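Local coordinates for sensor protein (Geobacter sulfurreducens, PDB 3H7M) that forms the sensor domain, similar to periplasmic binding proteins, of a membrane histidine kinase that probably transfers phosphate from ATP to a protein histidine, at residues 22-27 against 229-234; 107-112 against 159-164; 126-131 against 187-192; 146-151 against 174-179; 168-173 against 181-186. All blocks are in the same frame, centred on the assembly; numbering follows the deposited sequence. Where two conformers were deposited one is given.

Interaction 1 of 5, residues 22-27 against 229-234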
# COMPACT_ATOMS: atom_id res chain seq x y z
N PRO A 22 -2.93 -4.40 -5.41
CA PRO A 22 -1.91 -5.14 -6.15
C PRO A 22 -0.80 -4.23 -6.62
O PRO A 22 -1.01 -3.05 -6.86
CB PRO A 22 -2.69 -5.73 -7.32
CG PRO A 22 -3.70 -4.67 -7.58
CD PRO A 22 -4.18 -4.37 -6.18
N PRO A 23 0.40 -4.76 -6.77
CA PRO A 23 0.81 -6.14 -6.55
C PRO A 23 1.26 -6.44 -5.11
O PRO A 23 1.80 -7.51 -4.86
CB PRO A 23 1.97 -6.28 -7.51
CG PRO A 23 2.65 -4.98 -7.32
CD PRO A 23 1.50 -4.00 -7.38
N TYR A 24 1.05 -5.50 -4.18
CA TYR A 24 1.47 -5.72 -2.81
C TYR A 24 0.61 -6.73 -2.08
O TYR A 24 1.14 -7.66 -1.47
CB TYR A 24 1.49 -4.41 -2.03
CG TYR A 24 2.47 -3.42 -2.62
CD1 TYR A 24 3.80 -3.76 -2.79
CD2 TYR A 24 2.05 -2.17 -3.07
CE1 TYR A 24 4.70 -2.88 -3.40
CE2 TYR A 24 2.94 -1.30 -3.69
CZ TYR A 24 4.26 -1.66 -3.85
OH TYR A 24 5.14 -0.78 -4.44
N GLU A 25 -0.70 -6.54 -2.15
CA GLU A 25 -1.62 -7.46 -1.51
C GLU A 25 -3.00 -7.38 -2.14
O GLU A 25 -3.47 -6.29 -2.49
CB GLU A 25 -1.73 -7.17 -0.00
CG GLU A 25 -2.09 -5.74 0.36
CD GLU A 25 -1.93 -5.47 1.85
OE1 GLU A 25 -1.09 -6.16 2.46
OE2 GLU A 25 -2.61 -4.58 2.40
N PHE A 26 -3.63 -8.54 -2.30
CA PHE A 26 -4.95 -8.59 -2.89
C PHE A 26 -5.52 -9.99 -2.92
O PHE A 26 -4.78 -10.98 -2.98
CB PHE A 26 -4.91 -8.04 -4.32
CG PHE A 26 -4.03 -8.84 -5.25
CD1 PHE A 26 -4.56 -9.84 -6.05
CD2 PHE A 26 -2.65 -8.59 -5.30
CE1 PHE A 26 -3.73 -10.61 -6.90
CE2 PHE A 26 -1.80 -9.35 -6.14
CZ PHE A 26 -2.34 -10.36 -6.94
N ILE A 27 -6.85 -10.07 -2.86
CA ILE A 27 -7.54 -11.34 -2.95
C ILE A 27 -7.60 -11.56 -4.45
O ILE A 27 -8.07 -10.69 -5.18
CB ILE A 27 -8.98 -11.23 -2.40
CG1 ILE A 27 -8.93 -11.08 -0.88
CG2 ILE A 27 -9.77 -12.45 -2.81
CD1 ILE A 27 -10.29 -10.98 -0.22
N LEU A 229 7.95 -7.37 -10.55
CA LEU A 229 8.61 -6.29 -11.29
C LEU A 229 8.25 -4.89 -10.80
O LEU A 229 7.08 -4.59 -10.57
CB LEU A 229 8.26 -6.37 -12.77
CG LEU A 229 8.73 -7.61 -13.52
CD1 LEU A 229 7.92 -7.75 -14.77
CD2 LEU A 229 10.22 -7.51 -13.85
N GLY A 230 9.27 -4.06 -10.65
CA GLY A 230 9.05 -2.69 -10.22
C GLY A 230 9.06 -2.49 -8.71
O GLY A 230 9.19 -1.35 -8.23
N VAL A 231 8.91 -3.58 -7.96
CA VAL A 231 8.92 -3.49 -6.50
C VAL A 231 10.35 -3.15 -6.07
O VAL A 231 11.31 -3.85 -6.37
CB VAL A 231 8.43 -4.81 -5.87
CG1 VAL A 231 8.56 -4.75 -4.35
CG2 VAL A 231 6.99 -5.04 -6.23
N LEU A 232 10.48 -2.03 -5.37
CA LEU A 232 11.79 -1.56 -4.95
C LEU A 232 12.12 -2.02 -3.54
O LEU A 232 11.25 -2.53 -2.81
CB LEU A 232 11.83 -0.03 -5.02
CG LEU A 232 11.40 0.56 -6.38
CD1 LEU A 232 11.21 2.06 -6.25
CD2 LEU A 232 12.44 0.21 -7.46
N GLU A 233 13.38 -1.85 -3.17
CA GLU A 233 13.83 -2.23 -1.85
C GLU A 233 14.49 -1.02 -1.21
O GLU A 233 15.12 -0.21 -1.90
CB GLU A 233 14.84 -3.38 -1.93
CG GLU A 233 16.12 -3.03 -2.65
CD GLU A 233 17.18 -4.07 -2.40
OE1 GLU A 233 17.29 -4.52 -1.24
OE2 GLU A 233 17.91 -4.43 -3.35
N PRO A 234 14.35 -0.87 0.12
CA PRO A 234 14.94 0.27 0.84
C PRO A 234 16.43 0.50 0.56
O PRO A 234 16.86 1.68 0.61
CB PRO A 234 14.63 -0.05 2.30
CG PRO A 234 13.30 -0.77 2.20
CD PRO A 234 13.54 -1.71 1.04
OXT PRO A 234 17.16 -0.49 0.30
O HOH W 1 7.72 -0.66 -4.49

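Interaction 2 of 5, residues 107-112 against 159-164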
# COMPACT_ATOMS: atom_id res chain seq x y z
N PRO A 107 -3.58 17.67 -20.64
CA PRO A 107 -2.43 18.55 -20.40
C PRO A 107 -1.54 17.92 -19.33
O PRO A 107 -1.99 17.65 -18.22
CB PRO A 107 -3.08 19.84 -19.87
CG PRO A 107 -4.53 19.73 -20.28
CD PRO A 107 -4.82 18.27 -20.12
N PRO A 108 -0.26 17.69 -19.65
CA PRO A 108 0.60 17.09 -18.64
C PRO A 108 0.87 18.03 -17.47
O PRO A 108 0.72 19.25 -17.59
CB PRO A 108 1.87 16.76 -19.42
CG PRO A 108 1.94 17.90 -20.39
CD PRO A 108 0.50 18.03 -20.87
N ALA A 109 1.25 17.45 -16.34
CA ALA A 109 1.56 18.21 -15.14
C ALA A 109 2.95 17.73 -14.75
O ALA A 109 3.23 16.54 -14.83
CB ALA A 109 0.57 17.89 -14.06
N ALA A 110 3.83 18.65 -14.33
CA ALA A 110 5.18 18.24 -13.96
C ALA A 110 5.34 18.08 -12.44
O ALA A 110 6.38 17.62 -11.97
CB ALA A 110 6.18 19.25 -14.49
N GLY A 111 4.31 18.44 -11.70
CA GLY A 111 4.37 18.31 -10.25
C GLY A 111 2.99 18.51 -9.66
O GLY A 111 2.09 19.02 -10.32
N LEU A 112 2.83 18.14 -8.39
CA LEU A 112 1.54 18.27 -7.75
C LEU A 112 1.07 19.69 -7.48
O LEU A 112 -0.09 19.91 -7.12
CB LEU A 112 1.52 17.42 -6.47
CG LEU A 112 2.72 17.43 -5.53
CD1 LEU A 112 2.44 16.43 -4.42
CD2 LEU A 112 4.04 17.09 -6.27
N CYS A 159 -12.69 13.01 -13.85
CA CYS A 159 -11.89 13.91 -13.02
C CYS A 159 -10.72 14.32 -13.91
O CYS A 159 -10.61 13.81 -15.03
CB CYS A 159 -11.41 13.21 -11.73
SG CYS A 159 -10.45 11.67 -11.91
N ASP A 160 -9.86 15.22 -13.45
CA ASP A 160 -8.76 15.67 -14.31
C ASP A 160 -7.44 14.96 -14.16
O ASP A 160 -6.68 14.84 -15.12
CB ASP A 160 -8.51 17.18 -14.15
CG ASP A 160 -9.74 18.01 -14.43
OD1 ASP A 160 -10.41 17.78 -15.47
OD2 ASP A 160 -10.04 18.91 -13.61
N TYR A 161 -7.14 14.53 -12.95
CA TYR A 161 -5.89 13.84 -12.68
C TYR A 161 -6.16 12.92 -11.55
O TYR A 161 -7.22 12.99 -10.91
CB TYR A 161 -4.80 14.81 -12.23
CG TYR A 161 -4.34 15.74 -13.31
CD1 TYR A 161 -3.37 15.35 -14.22
CD2 TYR A 161 -4.92 17.01 -13.45
CE1 TYR A 161 -2.99 16.19 -15.26
CE2 TYR A 161 -4.55 17.86 -14.49
CZ TYR A 161 -3.58 17.45 -15.39
OH TYR A 161 -3.19 18.28 -16.41
N ALA A 162 -5.21 12.01 -11.33
CA ALA A 162 -5.31 11.09 -10.22
C ALA A 162 -3.90 10.93 -9.72
O ALA A 162 -2.94 10.97 -10.50
CB ALA A 162 -5.88 9.75 -10.65
N VAL A 163 -3.76 10.77 -8.40
CA VAL A 163 -2.47 10.58 -7.77
C VAL A 163 -2.54 9.28 -6.97
O VAL A 163 -3.34 9.16 -6.03
CB VAL A 163 -2.13 11.76 -6.82
CG1 VAL A 163 -0.99 11.37 -5.88
CG2 VAL A 163 -1.73 13.00 -7.64
N VAL A 164 -1.75 8.29 -7.36
CA VAL A 164 -1.77 7.01 -6.65
C VAL A 164 -0.40 6.43 -6.71
O VAL A 164 0.46 6.95 -7.43
CB VAL A 164 -2.77 6.00 -7.27
CG1 VAL A 164 -4.14 6.60 -7.35
CG2 VAL A 164 -2.30 5.58 -8.63

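Interaction 3 of 5, residues 126-131 against 187-192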
# COMPACT_ATOMS: atom_id res chain seq x y z
N GLY A 126 -5.23 7.79 2.19
CA GLY A 126 -3.89 7.26 2.05
C GLY A 126 -2.93 8.41 2.32
O GLY A 126 -3.38 9.56 2.45
N ILE A 127 -1.64 8.13 2.38
CA ILE A 127 -0.66 9.17 2.65
C ILE A 127 -0.85 10.41 1.78
O ILE A 127 -0.60 11.53 2.22
CB ILE A 127 0.80 8.60 2.48
CG1 ILE A 127 1.54 8.57 3.82
CG2 ILE A 127 1.63 9.50 1.59
CD1 ILE A 127 0.81 7.88 4.94
N MET A 128 -1.31 10.23 0.54
CA MET A 128 -1.48 11.39 -0.33
C MET A 128 -2.75 12.17 -0.05
O MET A 128 -2.83 13.36 -0.36
CB MET A 128 -1.43 10.96 -1.78
CG MET A 128 -0.01 10.68 -2.25
SD MET A 128 1.04 12.17 -2.30
CE MET A 128 -0.08 13.32 -3.05
N HIS A 129 -3.74 11.51 0.51
CA HIS A 129 -4.97 12.19 0.83
C HIS A 129 -4.53 13.19 1.90
O HIS A 129 -4.54 14.42 1.68
CB HIS A 129 -5.99 11.19 1.38
CG HIS A 129 -7.29 11.82 1.77
ND1 HIS A 129 -8.30 11.11 2.40
CD2 HIS A 129 -7.74 13.09 1.63
CE1 HIS A 129 -9.32 11.93 2.64
NE2 HIS A 129 -9.00 13.13 2.18
N GLU A 130 -4.11 12.67 3.05
CA GLU A 130 -3.64 13.51 4.15
C GLU A 130 -2.68 14.58 3.64
O GLU A 130 -2.84 15.77 3.93
CB GLU A 130 -2.92 12.66 5.20
CG GLU A 130 -3.79 11.67 5.94
CD GLU A 130 -2.98 10.69 6.77
OE1 GLU A 130 -2.04 11.15 7.46
OE2 GLU A 130 -3.28 9.48 6.76
N TYR A 131 -1.70 14.16 2.85
CA TYR A 131 -0.71 15.10 2.34
C TYR A 131 -1.24 16.24 1.49
O TYR A 131 -0.73 17.36 1.56
CB TYR A 131 0.37 14.35 1.56
CG TYR A 131 1.47 15.24 1.02
CD1 TYR A 131 1.34 15.89 -0.22
CD2 TYR A 131 2.65 15.44 1.74
CE1 TYR A 131 2.37 16.70 -0.72
CE2 TYR A 131 3.68 16.25 1.26
CZ TYR A 131 3.53 16.87 0.03
OH TYR A 131 4.56 17.65 -0.44
N SER A 187 8.03 9.51 -9.69
CA SER A 187 8.88 9.50 -8.50
C SER A 187 8.69 10.62 -7.47
O SER A 187 9.66 11.07 -6.84
CB SER A 187 10.35 9.44 -8.93
OG SER A 187 10.64 8.23 -9.60
N ILE A 188 7.46 11.08 -7.28
CA ILE A 188 7.24 12.11 -6.29
C ILE A 188 6.64 11.48 -5.03
O ILE A 188 5.85 10.55 -5.10
CB ILE A 188 6.30 13.24 -6.81
CG1 ILE A 188 4.88 12.73 -7.01
CG2 ILE A 188 6.84 13.80 -8.12
CD1 ILE A 188 3.89 13.82 -7.38
N ALA A 189 7.07 11.99 -3.87
CA ALA A 189 6.61 11.54 -2.55
C ALA A 189 6.80 10.06 -2.17
O ALA A 189 5.81 9.35 -2.01
CB ALA A 189 5.13 11.93 -2.36
N ALA A 190 8.05 9.62 -2.02
CA ALA A 190 8.36 8.23 -1.65
C ALA A 190 7.94 7.84 -0.22
O ALA A 190 8.06 8.62 0.71
CB ALA A 190 9.86 7.97 -1.82
N GLN A 191 7.45 6.62 -0.04
CA GLN A 191 7.00 6.16 1.27
C GLN A 191 7.71 4.91 1.77
O GLN A 191 8.15 4.07 0.97
CB GLN A 191 5.50 5.87 1.23
CG GLN A 191 4.67 7.05 0.80
CD GLN A 191 4.85 8.22 1.73
OE1 GLN A 191 4.50 8.14 2.91
NE2 GLN A 191 5.41 9.31 1.21
N ARG A 192 7.83 4.80 3.09
CA ARG A 192 8.48 3.63 3.71
C ARG A 192 7.29 2.75 4.06
O ARG A 192 6.46 3.12 4.88
CB ARG A 192 9.25 4.04 4.96
CG ARG A 192 10.15 5.24 4.76
CD ARG A 192 11.12 5.42 5.92
NE ARG A 192 12.34 4.64 5.73
CZ ARG A 192 13.12 4.23 6.72
NH1 ARG A 192 12.79 4.54 7.97
NH2 ARG A 192 14.21 3.52 6.47

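Interaction 4 of 5, residues 146-151 against 174-179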
# COMPACT_ATOMS: atom_id res chain seq x y z
N THR A 146 -10.58 2.67 -3.47
CA THR A 146 -9.34 2.01 -3.90
C THR A 146 -8.64 2.87 -4.89
O THR A 146 -9.25 3.72 -5.54
CB THR A 146 -9.60 0.68 -4.63
OG1 THR A 146 -10.16 0.96 -5.93
CG2 THR A 146 -10.55 -0.23 -3.82
N PRO A 147 -7.33 2.67 -5.05
CA PRO A 147 -6.63 3.49 -6.03
C PRO A 147 -7.15 3.21 -7.46
O PRO A 147 -7.20 4.12 -8.30
CB PRO A 147 -5.17 3.10 -5.84
CG PRO A 147 -5.22 1.75 -5.18
CD PRO A 147 -6.41 1.82 -4.28
N ALA A 148 -7.53 1.96 -7.72
CA ALA A 148 -8.03 1.59 -9.04
C ALA A 148 -9.30 2.39 -9.34
O ALA A 148 -9.51 2.83 -10.47
CB ALA A 148 -8.31 0.08 -9.09
N ASP A 149 -10.15 2.58 -8.32
CA ASP A 149 -11.36 3.37 -8.54
C ASP A 149 -10.96 4.79 -8.91
O ASP A 149 -11.62 5.45 -9.71
CB ASP A 149 -12.24 3.39 -7.31
CG ASP A 149 -13.14 2.20 -7.25
OD1 ASP A 149 -13.62 1.80 -8.34
OD2 ASP A 149 -13.38 1.67 -6.15
N ALA A 150 -9.85 5.25 -8.36
CA ALA A 150 -9.39 6.57 -8.72
C ALA A 150 -9.03 6.58 -10.21
O ALA A 150 -9.43 7.47 -10.95
CB ALA A 150 -8.18 6.96 -7.90
N LEU A 151 -8.27 5.57 -10.63
CA LEU A 151 -7.82 5.49 -12.01
C LEU A 151 -8.98 5.25 -13.01
O LEU A 151 -8.92 5.69 -14.14
CB LEU A 151 -6.74 4.41 -12.12
CG LEU A 151 -5.48 4.78 -11.32
CD1 LEU A 151 -4.47 3.65 -11.34
CD2 LEU A 151 -4.83 6.04 -11.91
N ARG A 174 -2.83 -2.09 -16.44
CA ARG A 174 -2.77 -3.29 -17.24
C ARG A 174 -3.96 -4.21 -16.98
O ARG A 174 -4.63 -4.67 -17.89
CB ARG A 174 -1.49 -4.05 -16.96
CG ARG A 174 -1.40 -5.33 -17.75
CD ARG A 174 -0.10 -6.07 -17.53
NE ARG A 174 -0.10 -6.77 -16.26
CZ ARG A 174 0.89 -7.58 -15.88
NH1 ARG A 174 1.92 -7.77 -16.69
NH2 ARG A 174 0.85 -8.16 -14.69
N GLU A 175 -4.24 -4.46 -15.72
CA GLU A 175 -5.31 -5.36 -15.38
C GLU A 175 -6.70 -4.89 -15.77
O GLU A 175 -7.53 -5.66 -16.27
CB GLU A 175 -5.29 -5.65 -13.88
CG GLU A 175 -6.54 -6.36 -13.41
CD GLU A 175 -6.31 -7.18 -12.15
OE1 GLU A 175 -5.53 -8.15 -12.24
OE2 GLU A 175 -6.89 -6.85 -11.09
N ASN A 176 -6.97 -3.62 -15.51
CA ASN A 176 -8.28 -3.09 -15.82
C ASN A 176 -8.28 -2.43 -17.19
O ASN A 176 -9.20 -1.71 -17.50
CB ASN A 176 -8.69 -2.11 -14.72
CG ASN A 176 -9.02 -2.81 -13.41
OD1 ASN A 176 -8.66 -2.33 -12.34
ND2 ASN A 176 -9.69 -3.94 -13.50
N ARG A 177 -7.23 -2.65 -17.97
CA ARG A 177 -7.16 -2.09 -19.31
C ARG A 177 -7.49 -0.60 -19.46
O ARG A 177 -8.24 -0.21 -20.36
CB ARG A 177 -8.07 -2.92 -20.22
CG ARG A 177 -7.53 -4.30 -20.44
CD ARG A 177 -8.41 -5.13 -21.33
NE ARG A 177 -7.88 -6.48 -21.42
CZ ARG A 177 -8.48 -7.47 -22.06
NH1 ARG A 177 -9.64 -7.28 -22.68
NH2 ARG A 177 -7.90 -8.67 -22.06
N LEU A 178 -6.93 0.22 -18.59
CA LEU A 178 -7.15 1.67 -18.67
C LEU A 178 -6.04 2.19 -19.55
O LEU A 178 -5.16 2.92 -19.10
CB LEU A 178 -7.00 2.27 -17.29
CG LEU A 178 -7.91 1.54 -16.31
CD1 LEU A 178 -7.80 2.23 -14.96
CD2 LEU A 178 -9.34 1.56 -16.82
N THR A 179 -6.11 1.84 -20.83
CA THR A 179 -5.04 2.20 -21.75
C THR A 179 -4.94 3.63 -22.24
O THR A 179 -4.09 3.92 -23.08
CB THR A 179 -5.00 1.22 -22.94
OG1 THR A 179 -6.21 1.34 -23.72
CG2 THR A 179 -4.88 -0.21 -22.42

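Interaction 5 of 5, residues 168-173 against 181-186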
# COMPACT_ATOMS: atom_id res chain seq x y z
N PRO A 168 1.34 0.16 -8.15
CA PRO A 168 -0.03 -0.33 -8.21
C PRO A 168 -0.74 0.29 -9.44
O PRO A 168 -1.57 -0.33 -10.09
CB PRO A 168 -0.62 0.15 -6.91
CG PRO A 168 0.60 0.02 -5.95
CD PRO A 168 1.71 0.60 -6.79
N GLY A 169 -0.37 1.54 -9.73
CA GLY A 169 -0.95 2.26 -10.84
C GLY A 169 -0.74 1.51 -12.13
O GLY A 169 -1.69 1.22 -12.84
N MET A 170 0.51 1.21 -12.43
CA MET A 170 0.83 0.47 -13.63
C MET A 170 0.15 -0.89 -13.62
O MET A 170 -0.41 -1.30 -14.63
CB MET A 170 2.34 0.32 -13.74
CG MET A 170 3.07 1.67 -13.74
SD MET A 170 2.22 2.91 -14.78
CE MET A 170 2.79 2.46 -16.41
N TYR A 171 0.19 -1.60 -12.51
CA TYR A 171 -0.45 -2.91 -12.48
C TYR A 171 -1.92 -2.80 -12.75
O TYR A 171 -2.51 -3.63 -13.43
CB TYR A 171 -0.26 -3.63 -11.15
CG TYR A 171 1.07 -4.33 -11.06
CD1 TYR A 171 2.25 -3.62 -10.85
CD2 TYR A 171 1.17 -5.71 -11.22
CE1 TYR A 171 3.50 -4.26 -10.80
CE2 TYR A 171 2.40 -6.37 -11.17
CZ TYR A 171 3.56 -5.64 -10.96
OH TYR A 171 4.78 -6.28 -10.91
N ILE A 172 -2.52 -1.75 -12.21
CA ILE A 172 -3.94 -1.56 -12.39
C ILE A 172 -4.28 -1.18 -13.83
O ILE A 172 -5.29 -1.61 -14.37
CB ILE A 172 -4.46 -0.48 -11.43
CG1 ILE A 172 -4.47 -1.03 -10.01
CG2 ILE A 172 -5.85 -0.06 -11.82
CD1 ILE A 172 -4.67 0.03 -8.92
N ILE A 173 -3.42 -0.38 -14.44
CA ILE A 173 -3.67 0.06 -15.78
C ILE A 173 -3.72 -1.14 -16.70
O ILE A 173 -4.55 -1.20 -17.60
CB ILE A 173 -2.59 1.06 -16.24
CG1 ILE A 173 -2.90 2.44 -15.68
CG2 ILE A 173 -2.54 1.13 -17.75
CD1 ILE A 173 -1.81 3.45 -15.96
N LEU A 181 -4.55 5.93 -19.93
CA LEU A 181 -3.83 6.56 -18.80
C LEU A 181 -2.32 6.45 -18.91
O LEU A 181 -1.79 5.43 -19.33
CB LEU A 181 -4.25 5.96 -17.44
CG LEU A 181 -5.74 5.96 -17.11
CD1 LEU A 181 -6.01 5.41 -15.75
CD2 LEU A 181 -6.26 7.39 -17.23
N VAL A 182 -1.62 7.51 -18.53
CA VAL A 182 -0.16 7.53 -18.52
C VAL A 182 0.25 8.22 -17.24
O VAL A 182 -0.48 9.06 -16.71
CB VAL A 182 0.47 8.37 -19.66
CG1 VAL A 182 0.28 7.69 -20.99
CG2 VAL A 182 -0.14 9.77 -19.68
N PRO A 183 1.40 7.84 -16.70
CA PRO A 183 1.88 8.47 -15.47
C PRO A 183 2.68 9.66 -15.94
O PRO A 183 3.67 9.47 -16.64
CB PRO A 183 2.78 7.40 -14.86
CG PRO A 183 3.35 6.69 -16.09
CD PRO A 183 2.15 6.60 -17.02
N VAL A 184 2.25 10.87 -15.61
CA VAL A 184 2.99 12.06 -16.07
C VAL A 184 4.02 12.54 -15.05
O VAL A 184 5.19 12.76 -15.40
CB VAL A 184 2.06 13.24 -16.42
CG1 VAL A 184 1.21 13.62 -15.23
CG2 VAL A 184 2.89 14.43 -16.86
N ALA A 185 3.60 12.72 -13.81
CA ALA A 185 4.51 13.16 -12.76
C ALA A 185 4.91 11.93 -11.98
O ALA A 185 4.10 11.35 -11.25
CB ALA A 185 3.82 14.17 -11.85
N ARG A 186 6.16 11.53 -12.13
CA ARG A 186 6.66 10.34 -11.48
C ARG A 186 7.50 10.60 -10.23
O ARG A 186 7.64 11.73 -9.77
CB ARG A 186 7.45 9.52 -12.50
CG ARG A 186 6.63 9.16 -13.74
CD ARG A 186 7.32 9.57 -15.02
NE ARG A 186 8.54 8.79 -15.24
CZ ARG A 186 8.56 7.46 -15.35
NH1 ARG A 186 7.44 6.77 -15.25
NH2 ARG A 186 9.71 6.83 -15.56

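Interaction 1 of 5, residues 22-27 against 229-234
Val-231 sets its CG2 methyl against Tyr-24 and Pro-23, and this one methyl carries the direct contact. It lies 4.2 Å from CE1 of Tyr-24 and 4.5 Å from CG of Pro-23. The Val-231 side chain has CG1 anti to the backbone N (chi1 175°), which leaves CG2 as the branch turned to the ring. The methyl approaches the Tyr-24 ring obliquely. A cis peptide bond precedes Pro-23, and the CG of its ring faces the Val-231 methyl.

Tyr-24 has CG anti to its carbonyl carbon (chi1 -62°), and the ring runs out toward the C-terminal tail. Here a water continues the contact. It lies 2.6 Å from Tyr-24 OH, in the plane of the ring and at its edge. The same water accepts a hydrogen bond from Leu-232 N at 3.2 Å. The tail is thus met twice, by a methyl beside the ring and by a water beyond the hydroxyl.

The segment 22-27 includes a classic beta bulge at Tyr-24 and Glu-25, where Gln-75, Asn-37 and the backbone N of Asp-18 hold the Glu-25 carboxylate. Val-167 and Pro-168 of helix 166-175 also pack on Tyr-24. The contact joins an early loop of the solute-binding fold to the tail after helix 220-227.

The contact is partly apolar and partly water-mediated. The methyl contacts are nondirectional, whereas the bridging water ties the phenol to a backbone N-H and gives a buried hydroxyl a polar partner.

Interaction 2 of 5, residues 107-112 against 159-164
This is a small apolar contact at the periphery, about 20 Å from the centre of the chain to the centre of the contact. The loop segment 107-112 passes the hydroxyl end of Tyr-161 at the start of strand 161-165. The strand belongs to the large mixed sheet, and the loop follows strand 87-103 of the same sheet. Ala-109 points its CB at the strand, and that methyl lies 4.1 Å from CE1 of Tyr-161. It comes to the ring obliquely.

The tyrosine reaches the loop because its CG is anti to the carbonyl carbon, beside the backbone N (chi1 -68°). The hydroxyl end then arrives next to Pro-107. The carbonyl O of Pro-107 is modelled at the edge of the ring, but too close to the hydroxyl to be trusted, so the approach of this pair remains doubtful.

Deeper in the fold, Ile-100 and Ala-102 of strand 87-103 pack on the Tyr-161 side chain. Leu-115 lies against Ala-109. The ring is therefore buried, while Pro-107 stays exposed.

What can be relied on is dispersion between the Ala-109 methyl and CE1 of a buried tyrosine. The Pro-107 side adds nothing certain to it.

Interaction 3 of 5, residues 126-131 against 187-192
The first turn of helix 127-133 packs here on strand 181-198 through Ile-127 and Gln-191. The two side chains come from opposite directions. The Gln-191 amide oxygen OE1 sits against both branches of the isoleucine, 3.1 Å from Ile-127 CG1 and 3.4 Å from Ile-127 CG2. The packing is tight, and the chi1 of Ile-127 (-113°) is not at a staggered value, a sign of some strain.

Gln-191 is bent at chi2 (-60°), which folds the amide back along its own strand. Its NE2 then donates to Ala-189 O at 3.2 Å; the bond is weak, although nearly straight at 168°. Ala-189 O also pairs with ND1 of His-98 on the neighbouring strand 87-103. Thus one end of the amide is weakly held to the strand while the other presses on the helix. A leucine in its place would lack both amide ends, so Ala-189 O would probably lose one of its two side-chain partners and the amide packing on Ile-127 would be gone.

Met-128 makes the second touch. The turns at chi1 and chi2 bring its SD to 4.1 Å from CB of Ala-189, where the chain turns a corner.

The helix start is regular. Gly-126 is the N-cap, and its carbonyl O accepts from His-129 N at 2.8 Å and from Glu-130 N. Arg-83 and Ser-80 also meet Ile-127. The pattern is that of helix-on-strand packing in an alpha/beta lobe, with the N-terminal helix turn laid on a strand of the central sheet.

Interaction 4 of 5, residues 146-151 against 174-179
Leu-178 meets Leu-151 through a single methyl. From the backbone its CB points at helix 147-155, and CG lies anti to the carbonyl carbon (chi1 -53°). At CG the chain divides. CD1 is anti to CA (chi2 -176°) and so extends the chain toward the helix. It ends 3.7 Å from CB of Leu-151 and equally 3.7 Å from the Leu-151 carbonyl O. The closer approaches are thus made by CD1, not by CB, CG or the second methyl. Leu-151 points back at the loop, and Ile-172, Ala-162 and Val-164 also pack on its side chain.

The second touch lies one turn earlier. Ala-148 CB is 4.1 Å from OD1 of Asn-176. That oxygen has a stronger partner in Arg-152, whose NH2 bonds to it. The NH1 of Arg-152 forms a salt bridge with Asp-149 OD1, so one guanidinium joins both segments.

Each segment holds a helix end. Thr-146 is the N-cap of helix 147-155, and its OG1 accepts from Asp-149 N at 2.9 Å with an angle of 157°. Helix 166-175 closes with a Schellman motif, in which Leu-178 N pairs with Ile-173 O. Arg-177, with positive phi, is its C-prime residue. The turn ends the helix and leaves Leu-178 facing helix 147-155.

The contact therefore combines two interactions of different kind. A leucine pair gives apolar packing, and beside it one guanidinium links Asn-176 and Asp-149.

Interaction 5 of 5, residues 168-173 against 181-186
Ile-172 N donates to Pro-168 O at 2.7 Å, the shortest sound polar bond here, in the helix that sets Met-170 and Ile-173 against Pro-183 and Leu-181. A second bond of the same kind, Ile-173 N to Gly-169 O at 2.8 Å, continues the helix. The contact belongs to a beta-alpha-beta crossover. Strand 161-165 leads into helix 166-175, which leads into strand 181-198. The two strands run parallel, with strand 87-103 between them in the sheet.

Ile-173 carries the largest share of the contact. Its CG1 is anti to the carbonyl carbon (chi1 -80°), and with chi2 extended the CD1 methyl reaches over to the strand. That methyl lies 3.8 Å from CB of Leu-181 and 3.9 Å from the Leu-181 carbonyl O. The two side chains meet at a slant. Leu-181 turns inward from the first position of the strand, and Leu-151 and Leu-154 of helix 147-155 cover it further. Ile-172, on another face of the helix, packs on Ala-148 and Leu-151.

Met-170 adds a more exposed touch. The bend at chi2 curls its sulfur toward Pro-183; chi3 only turns the terminal methyl. The methionine and the proline ring meet at about a right angle. Phe-101 of strand 87-103 packs on both of them. Beyond Pro-183 the strand has a classic beta bulge at Val-184 and Ala-185, both opposite Ile-100.

The side-chain contacts between helix and strand are apolar. At their outer end the Met-170 SD stands 4.2 Å from CG of Pro-183.

In the fold
Interaction 1 is the buried contact of the five; the others are partly buried, and interaction 2 lies farthest from the chain centre. Interactions 4 and 5 share helix 166-175, one at its closing turn and one along its length. Interactions 3 and 5 share strand 181-198. Interactions 2 and 3 meet where Leu-112 packs on Ile-188 and Val-163 on Met-128. Interaction 1 closes the loop within which the others nest, and it touches interaction 5 through Tyr-171 OH and Leu-229 O. Chemistry varies with place: a water bridge in interaction 1, an amide in 3, an arginine link in 4, and mainly apolar packing in 2 and 5.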